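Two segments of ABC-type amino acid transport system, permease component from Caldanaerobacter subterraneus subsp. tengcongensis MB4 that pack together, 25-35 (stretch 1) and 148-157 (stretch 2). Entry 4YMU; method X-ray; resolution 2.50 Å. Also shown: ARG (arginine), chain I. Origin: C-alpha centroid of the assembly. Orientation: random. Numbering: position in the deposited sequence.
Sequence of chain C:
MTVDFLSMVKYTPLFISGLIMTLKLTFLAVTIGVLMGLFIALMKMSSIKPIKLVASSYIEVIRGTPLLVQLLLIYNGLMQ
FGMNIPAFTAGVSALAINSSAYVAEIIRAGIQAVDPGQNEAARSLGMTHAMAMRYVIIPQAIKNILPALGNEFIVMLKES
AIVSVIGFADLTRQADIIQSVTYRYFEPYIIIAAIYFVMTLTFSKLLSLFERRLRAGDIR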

# COMPACT_ATOMS: atom_id res chain seq x y z
N LEU C 25 -8.44 -6.70 33.88
CA LEU C 25 -9.60 -6.81 33.00
C LEU C 25 -9.21 -6.97 31.52
O LEU C 25 -9.62 -7.93 30.86
CB LEU C 25 -10.48 -5.57 33.16
CG LEU C 25 -12.00 -5.66 33.01
CD1 LEU C 25 -12.50 -4.50 32.17
CD2 LEU C 25 -12.48 -6.99 32.43
N THR C 26 -8.41 -6.03 31.03
CA THR C 26 -8.09 -5.94 29.61
C THR C 26 -7.24 -7.12 29.13
O THR C 26 -7.52 -7.71 28.09
CB THR C 26 -7.35 -4.63 29.28
OG1 THR C 26 -7.99 -3.54 29.96
CG2 THR C 26 -7.36 -4.35 27.79
N PHE C 27 -6.22 -7.45 29.90
CA PHE C 27 -5.39 -8.62 29.65
C PHE C 27 -6.22 -9.88 29.47
O PHE C 27 -6.13 -10.55 28.44
CB PHE C 27 -4.46 -8.84 30.84
CG PHE C 27 -3.03 -8.95 30.46
CD1 PHE C 27 -2.49 -10.18 30.10
CD2 PHE C 27 -2.21 -7.83 30.47
CE1 PHE C 27 -1.15 -10.28 29.76
CE2 PHE C 27 -0.87 -7.92 30.12
CZ PHE C 27 -0.34 -9.15 29.77
N LEU C 28 -7.02 -10.21 30.47
CA LEU C 28 -7.82 -11.43 30.44
C LEU C 28 -8.80 -11.46 29.26
O LEU C 28 -8.98 -12.49 28.62
CB LEU C 28 -8.57 -11.61 31.77
CG LEU C 28 -9.46 -12.85 31.92
CD1 LEU C 28 -8.66 -14.13 31.68
CD2 LEU C 28 -10.10 -12.87 33.31
N ALA C 29 -9.42 -10.31 28.98
CA ALA C 29 -10.40 -10.24 27.91
C ALA C 29 -9.72 -10.45 26.57
O ALA C 29 -10.08 -11.35 25.80
CB ALA C 29 -11.13 -8.91 27.94
N VAL C 30 -8.71 -9.62 26.32
CA VAL C 30 -7.94 -9.69 25.09
C VAL C 30 -7.35 -11.08 24.88
O VAL C 30 -7.43 -11.62 23.78
CB VAL C 30 -6.85 -8.61 25.04
CG1 VAL C 30 -5.93 -8.85 23.87
CG2 VAL C 30 -7.49 -7.23 24.94
N THR C 31 -6.77 -11.66 25.94
CA THR C 31 -6.25 -13.02 25.87
C THR C 31 -7.31 -14.01 25.40
O THR C 31 -7.07 -14.80 24.50
CB THR C 31 -5.71 -13.50 27.22
OG1 THR C 31 -4.46 -12.87 27.49
CG2 THR C 31 -5.49 -15.00 27.20
N ILE C 32 -8.49 -13.93 26.02
CA ILE C 32 -9.60 -14.80 25.67
C ILE C 32 -10.13 -14.44 24.30
O ILE C 32 -10.47 -15.32 23.51
CB ILE C 32 -10.72 -14.72 26.74
CG1 ILE C 32 -10.31 -15.46 28.02
CG2 ILE C 32 -12.02 -15.31 26.22
CD1 ILE C 32 -11.22 -15.23 29.19
N GLY C 33 -10.18 -13.14 24.01
CA GLY C 33 -10.66 -12.65 22.73
C GLY C 33 -9.82 -13.10 21.54
O GLY C 33 -10.30 -13.18 20.41
N VAL C 34 -8.55 -13.40 21.82
CA VAL C 34 -7.63 -13.89 20.80
C VAL C 34 -7.92 -15.35 20.50
O VAL C 34 -8.10 -15.73 19.34
CB VAL C 34 -6.17 -13.72 21.24
CG1 VAL C 34 -5.25 -14.64 20.43
CG2 VAL C 34 -5.73 -12.27 21.10
N LEU C 35 -7.95 -16.18 21.55
CA LEU C 35 -8.23 -17.60 21.39
C LEU C 35 -9.57 -17.81 20.74
O LEU C 35 -9.72 -18.61 19.82
CB LEU C 35 -8.22 -18.31 22.74
CG LEU C 35 -6.90 -18.95 23.19
CD1 LEU C 35 -5.80 -17.90 23.27
CD2 LEU C 35 -7.08 -19.65 24.52
N ARG I . -16.14 1.70 20.98
CA ARG I . -16.46 1.15 19.66
C ARG I . -17.66 0.22 19.70
O ARG I . -18.16 -0.20 18.64
CB ARG I . -15.28 0.37 19.09
CG ARG I . -14.98 -0.94 19.78
CD ARG I . -13.66 -1.50 19.27
NE ARG I . -13.42 -2.86 19.74
CZ ARG I . -12.26 -3.49 19.61
NH1 ARG I . -12.13 -4.73 20.06
NH2 ARG I . -11.23 -2.88 19.03
OXT ARG I . -18.14 -0.14 20.78
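Stretch 2 148-157: ALGNEFIVML

Residues 148-157 are helical throughout and lie against the helix of 25-35. Both helices begin before and continue beyond these segments. Their N-to-C directions differ by 136°, so stretch 2 runs roughly against stretch 1 but well tilted from antiparallel. The axes come within 9.5 Å.

The register steps one turn at a time. T26 CA is 5.9 Å from L157 CA, V30 CA is 6.3 Å from F153 CA, and V34 CA is 8.2 Å from L149 CA. The helices therefore diverge toward the V34 end.

The tightest fit is at T26. Its CA-to-CB bond points toward stretch 2, and the methyl settles over the backbone of F153 to M156. T26 CG2 lies 3.5 Å from M156 C and 4.0 Å from F153 O. T26 OG1 is 3.3 Å from L157 CD2, and T26 CG2 also lies close to it, at 3.6 Å. This hydroxyl is hydrogen-bonded elsewhere in the structure.

One turn on, V30 is the next bump. V30 CG2 reaches between F153 and M156, 4.2 Å from F153 CA and 3.7 Å from M156 CB. F153, with chi1 in t, starts sideways, but its ring comes nearer stretch 1. It presents an edge to the face of F27 in an offset pair, with planes at 80° and centroids 5.6 Å apart. The closest atoms are F27 CD2 and F153 CE2, at 3.7 Å.

At the wider end the contact is looser. V34 CG2 and L149 CD2 are 4.3 Å apart.

No hydrogen bond links the stretches, which bury 405 Å² between them. E152 uses its carboxylate for the bound arginine: ARG NH2 donates to E152 OE1 at 3.0 Å and ARG NH1 to E152 OE2 at 2.8 Å. M156 SD lies 3.5 Å from ARG NH1, so M156 borders both the ligand and stretch 1.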

# COMPACT_ATOMS: atom_id res chain seq x y z
N ALA C 148 -0.68 -6.16 15.13
CA ALA C 148 -2.03 -5.62 15.11
C ALA C 148 -2.80 -6.13 16.33
O ALA C 148 -3.78 -5.50 16.76
CB ALA C 148 -2.74 -5.98 13.80
N LEU C 149 -2.36 -7.26 16.86
CA LEU C 149 -2.83 -7.77 18.14
C LEU C 149 -2.38 -6.82 19.24
O LEU C 149 -3.19 -6.40 20.09
CB LEU C 149 -2.27 -9.17 18.39
CG LEU C 149 -2.90 -10.32 17.60
CD1 LEU C 149 -2.49 -11.67 18.18
CD2 LEU C 149 -4.41 -10.17 17.58
N GLY C 150 -1.09 -6.48 19.23
CA GLY C 150 -0.53 -5.55 20.20
C GLY C 150 -1.29 -4.25 20.20
O GLY C 150 -1.48 -3.62 21.24
N ASN C 151 -1.73 -3.84 19.02
CA ASN C 151 -2.51 -2.63 18.87
C ASN C 151 -3.94 -2.80 19.38
O ASN C 151 -4.57 -1.85 19.84
CB ASN C 151 -2.53 -2.23 17.41
CG ASN C 151 -3.51 -1.12 17.12
OD1 ASN C 151 -4.60 -1.38 16.63
ND2 ASN C 151 -3.11 0.11 17.40
N GLU C 152 -4.46 -4.02 19.27
CA GLU C 152 -5.80 -4.31 19.74
C GLU C 152 -5.86 -4.10 21.25
O GLU C 152 -6.75 -3.43 21.76
CB GLU C 152 -6.22 -5.72 19.34
CG GLU C 152 -7.40 -6.31 20.11
CD GLU C 152 -8.76 -5.73 19.72
OE1 GLU C 152 -8.83 -4.69 19.02
OE2 GLU C 152 -9.78 -6.34 20.12
N PHE C 153 -4.88 -4.67 21.94
CA PHE C 153 -4.73 -4.53 23.38
C PHE C 153 -4.74 -3.06 23.80
O PHE C 153 -5.45 -2.69 24.72
CB PHE C 153 -3.41 -5.17 23.82
CG PHE C 153 -3.09 -4.98 25.27
CD1 PHE C 153 -2.36 -3.89 25.70
CD2 PHE C 153 -3.53 -5.90 26.22
CE1 PHE C 153 -2.06 -3.71 27.05
CE2 PHE C 153 -3.24 -5.74 27.56
CZ PHE C 153 -2.50 -4.64 27.98
N ILE C 154 -3.95 -2.24 23.12
CA ILE C 154 -3.87 -0.83 23.49
C ILE C 154 -5.24 -0.18 23.39
O ILE C 154 -5.65 0.58 24.27
CB ILE C 154 -2.85 -0.06 22.61
CG1 ILE C 154 -1.43 -0.57 22.87
CG2 ILE C 154 -2.94 1.44 22.85
CD1 ILE C 154 -0.37 0.13 22.04
N VAL C 155 -5.97 -0.50 22.32
CA VAL C 155 -7.30 0.05 22.10
C VAL C 155 -8.27 -0.43 23.19
O VAL C 155 -9.11 0.33 23.69
CB VAL C 155 -7.84 -0.37 20.73
CG1 VAL C 155 -9.31 0.00 20.59
CG2 VAL C 155 -7.03 0.28 19.64
N MET C 156 -8.14 -1.70 23.57
CA MET C 156 -9.01 -2.31 24.55
C MET C 156 -8.83 -1.73 25.95
O MET C 156 -9.75 -1.82 26.76
CB MET C 156 -8.81 -3.82 24.56
CG MET C 156 -9.46 -4.52 23.39
SD MET C 156 -11.26 -4.39 23.42
CE MET C 156 -11.62 -5.80 24.46
N LEU C 157 -7.66 -1.17 26.25
CA LEU C 157 -7.43 -0.49 27.53
C LEU C 157 -8.41 0.66 27.64
O LEU C 157 -9.12 0.79 28.64
CB LEU C 157 -6.00 0.05 27.62
CG LEU C 157 -4.93 -0.98 27.96
CD1 LEU C 157 -3.58 -0.31 28.13
CD2 LEU C 157 -5.30 -1.75 29.22